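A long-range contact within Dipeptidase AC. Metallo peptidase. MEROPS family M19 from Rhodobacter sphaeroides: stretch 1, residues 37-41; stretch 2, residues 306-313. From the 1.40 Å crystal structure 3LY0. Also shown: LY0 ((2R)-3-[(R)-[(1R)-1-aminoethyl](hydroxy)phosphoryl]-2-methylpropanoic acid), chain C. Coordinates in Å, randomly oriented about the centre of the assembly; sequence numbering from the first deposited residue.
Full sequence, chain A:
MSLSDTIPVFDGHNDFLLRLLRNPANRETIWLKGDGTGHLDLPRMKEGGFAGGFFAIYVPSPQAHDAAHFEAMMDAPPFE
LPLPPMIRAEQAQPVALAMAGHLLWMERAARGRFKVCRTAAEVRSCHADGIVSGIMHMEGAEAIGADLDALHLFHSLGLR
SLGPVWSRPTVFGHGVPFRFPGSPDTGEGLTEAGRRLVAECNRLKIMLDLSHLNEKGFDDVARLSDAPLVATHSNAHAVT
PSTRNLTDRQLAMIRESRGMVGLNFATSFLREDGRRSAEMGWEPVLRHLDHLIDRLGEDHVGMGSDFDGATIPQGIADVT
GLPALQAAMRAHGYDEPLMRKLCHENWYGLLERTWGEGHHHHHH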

# COMPACT_ATOMS: atom_id res chain seq x y z
N THR A 37 -4.29 -17.31 -11.26
CA THR A 37 -4.15 -15.92 -11.69
C THR A 37 -3.58 -15.03 -10.60
O THR A 37 -3.48 -15.43 -9.43
CB THR A 37 -5.50 -15.32 -12.15
OG1 THR A 37 -6.32 -15.01 -11.01
CG2 THR A 37 -6.25 -16.28 -13.06
N GLY A 38 -3.23 -13.81 -10.98
CA GLY A 38 -2.86 -12.80 -10.01
C GLY A 38 -1.57 -13.09 -9.27
O GLY A 38 -0.76 -13.92 -9.69
N HIS A 39 -1.38 -12.39 -8.15
CA HIS A 39 -0.10 -12.37 -7.46
C HIS A 39 -0.10 -13.14 -6.15
O HIS A 39 0.93 -13.67 -5.75
CB HIS A 39 0.32 -10.94 -7.16
CG HIS A 39 0.67 -10.14 -8.37
ND1 HIS A 39 0.56 -8.77 -8.41
CD2 HIS A 39 1.13 -10.52 -9.59
CE1 HIS A 39 0.94 -8.33 -9.60
NE2 HIS A 39 1.29 -9.37 -10.33
N LEU A 40 -1.25 -13.17 -5.49
CA LEU A 40 -1.36 -13.71 -4.13
C LEU A 40 -2.41 -14.81 -4.00
O LEU A 40 -3.41 -14.83 -4.72
CB LEU A 40 -1.71 -12.59 -3.14
CG LEU A 40 -0.61 -11.57 -2.82
CD1 LEU A 40 -1.23 -10.32 -2.20
CD2 LEU A 40 0.43 -12.17 -1.91
N ASP A 41 -2.15 -15.70 -3.05
CA ASP A 41 -3.12 -16.63 -2.47
C ASP A 41 -2.37 -17.31 -1.33
O ASP A 41 -1.16 -17.13 -1.20
CB ASP A 41 -3.67 -17.63 -3.50
CG ASP A 41 -2.59 -18.30 -4.31
OD1 ASP A 41 -1.77 -19.03 -3.72
OD2 ASP A 41 -2.57 -18.10 -5.55
P LY0 C . -3.61 0.67 -6.44
C1 LY0 C . -5.95 0.22 -7.89
N1 LY0 C . -5.89 -0.38 -5.49
C2 LY0 C . -5.13 -0.29 -6.73
C4 LY0 C . -2.45 0.46 -7.85
C5 LY0 C . -1.87 1.74 -8.40
C6 LY0 C . -1.35 2.65 -7.32
C7 LY0 C . -0.93 1.55 -9.56
O31 LY0 C . -3.03 0.13 -5.15
O32 LY0 C . -3.99 2.17 -6.23
O61 LY0 C . -1.06 3.94 -7.63
O62 LY0 C . -1.21 2.26 -6.15
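Stretch 2 306-313: DFDGATIP

Residues 306-313 pack against residues 37-41 as one irregular segment against another, burying 344 Å² in total; neither stretch forms a regular helix or strand. The two approach most closely in register at H39 and D308, whose CA atoms lie 5.4 Å apart. Stretch 2 turns sharply around this point. D306 and D308 both have positive phi (67° in each case), with F307 between them at phi/psi -51/134, and the turn is closed by a backbone hydrogen bond from G309 N to D306 O (2.9 Å). From A310 onward the chain is extended, and it runs alongside the outer part of the H39 ring.

The polar contacts form a reciprocal arrangement between H39 and D308. The backbone amide of D308 donates to the imidazole, D308 N to H39 ND1, at 2.8 Å and nearly linear (175°), so ND1 acts here as an acceptor and carries no proton. In return, the D308 carboxylate, with chi1 in the m rotamer, reaches back to the backbone of stretch 1: H39 N donates to D308 OD1 at 2.8 Å (153°), and L40 N makes a weak, more bent bond to D308 OD2 at 3.1 Å (132°). One carboxylate thus receives two successive amides. G38 also lies close beside it, with its CA 3.3 Å from D308 OD1; a CB at this position would fall 2.7 Å from the same oxygen, and the positive phi of G38 independently favours glycine.

The H39 ring, itself in the m rotamer at chi1, is held along its edge by the backbone of stretch 2. Besides D308 N, F307 CA lies near the ring plane, 3.6 Å from H39 ND1, and the carbonyl oxygen A310 O is 3.1 Å from H39 CE1. Over one face sits I312, whose CD1 is 3.9 Å from the H39 ring centroid and 15° off the ring normal, a CH-pi contact. A water joins the two residues as well, 3.1 Å from H39 NE2 and accepting from I312 N at 3.2 Å.

Apolar packing completes the contact around F307. Its ring lies oblique to that of H39, with centroids 5.7 Å apart and planes at 65°, while H39 CB approaches F307 CD1 to 3.7 Å. L40 points toward stretch 2 and places its CD1 3.5 Å from F307 CB. D306, by contrast, points away from stretch 1, and its OD1 lies 2.7 Å from O31 of the bound LY0.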

# COMPACT_ATOMS: atom_id res chain seq x y z
N ASP A 306 2.14 -3.65 -3.67
CA ASP A 306 1.01 -3.43 -4.56
C ASP A 306 0.67 -4.73 -5.29
O ASP A 306 0.11 -4.71 -6.39
CB ASP A 306 1.29 -2.30 -5.57
CG ASP A 306 0.11 -1.35 -5.74
OD1 ASP A 306 -1.00 -1.62 -5.20
OD2 ASP A 306 0.30 -0.32 -6.41
N PHE A 307 0.99 -5.87 -4.68
CA PHE A 307 0.54 -7.15 -5.22
C PHE A 307 -0.97 -7.12 -5.49
O PHE A 307 -1.77 -6.66 -4.65
CB PHE A 307 0.83 -8.32 -4.26
CG PHE A 307 2.26 -8.81 -4.27
CD1 PHE A 307 2.95 -8.99 -5.45
CD2 PHE A 307 2.88 -9.14 -3.07
CE1 PHE A 307 4.27 -9.47 -5.44
CE2 PHE A 307 4.19 -9.62 -3.05
CZ PHE A 307 4.88 -9.77 -4.24
N ASP A 308 -1.35 -7.62 -6.66
CA ASP A 308 -2.74 -7.68 -7.14
C ASP A 308 -3.38 -6.32 -7.42
O ASP A 308 -4.57 -6.24 -7.74
CB ASP A 308 -3.60 -8.57 -6.25
CG ASP A 308 -3.38 -10.05 -6.52
OD1 ASP A 308 -3.23 -10.40 -7.71
OD2 ASP A 308 -3.35 -10.85 -5.56
N GLY A 309 -2.58 -5.25 -7.34
CA GLY A 309 -3.06 -3.92 -7.67
C GLY A 309 -2.41 -3.29 -8.90
O GLY A 309 -2.92 -2.31 -9.43
N ALA A 310 -1.30 -3.85 -9.37
CA ALA A 310 -0.52 -3.26 -10.46
C ALA A 310 0.30 -4.31 -11.18
O ALA A 310 0.54 -5.40 -10.66
CB ALA A 310 0.40 -2.19 -9.90
N THR A 311 0.76 -3.98 -12.38
CA THR A 311 1.74 -4.83 -13.07
C THR A 311 3.09 -4.64 -12.39
O THR A 311 3.50 -3.51 -12.13
CB THR A 311 1.87 -4.45 -14.55
OG1 THR A 311 0.59 -4.62 -15.18
CG2 THR A 311 2.89 -5.34 -15.25
N ILE A 312 3.79 -5.74 -12.12
CA ILE A 312 5.07 -5.70 -11.41
C ILE A 312 6.18 -6.28 -12.31
O ILE A 312 5.89 -6.84 -13.36
CB ILE A 312 4.97 -6.42 -10.04
CG1 ILE A 312 4.77 -7.94 -10.23
CG2 ILE A 312 3.83 -5.83 -9.21
CD1 ILE A 312 4.68 -8.73 -8.91
N PRO A 313 7.46 -6.13 -11.90
CA PRO A 313 8.56 -6.58 -12.77
C PRO A 313 8.52 -8.07 -13.05
O PRO A 313 8.18 -8.86 -12.17
CB PRO A 313 9.81 -6.23 -11.97
CG PRO A 313 9.36 -5.16 -10.99
CD PRO A 313 7.95 -5.54 -10.65
O HOH W 1 2.34 -8.43 -13.04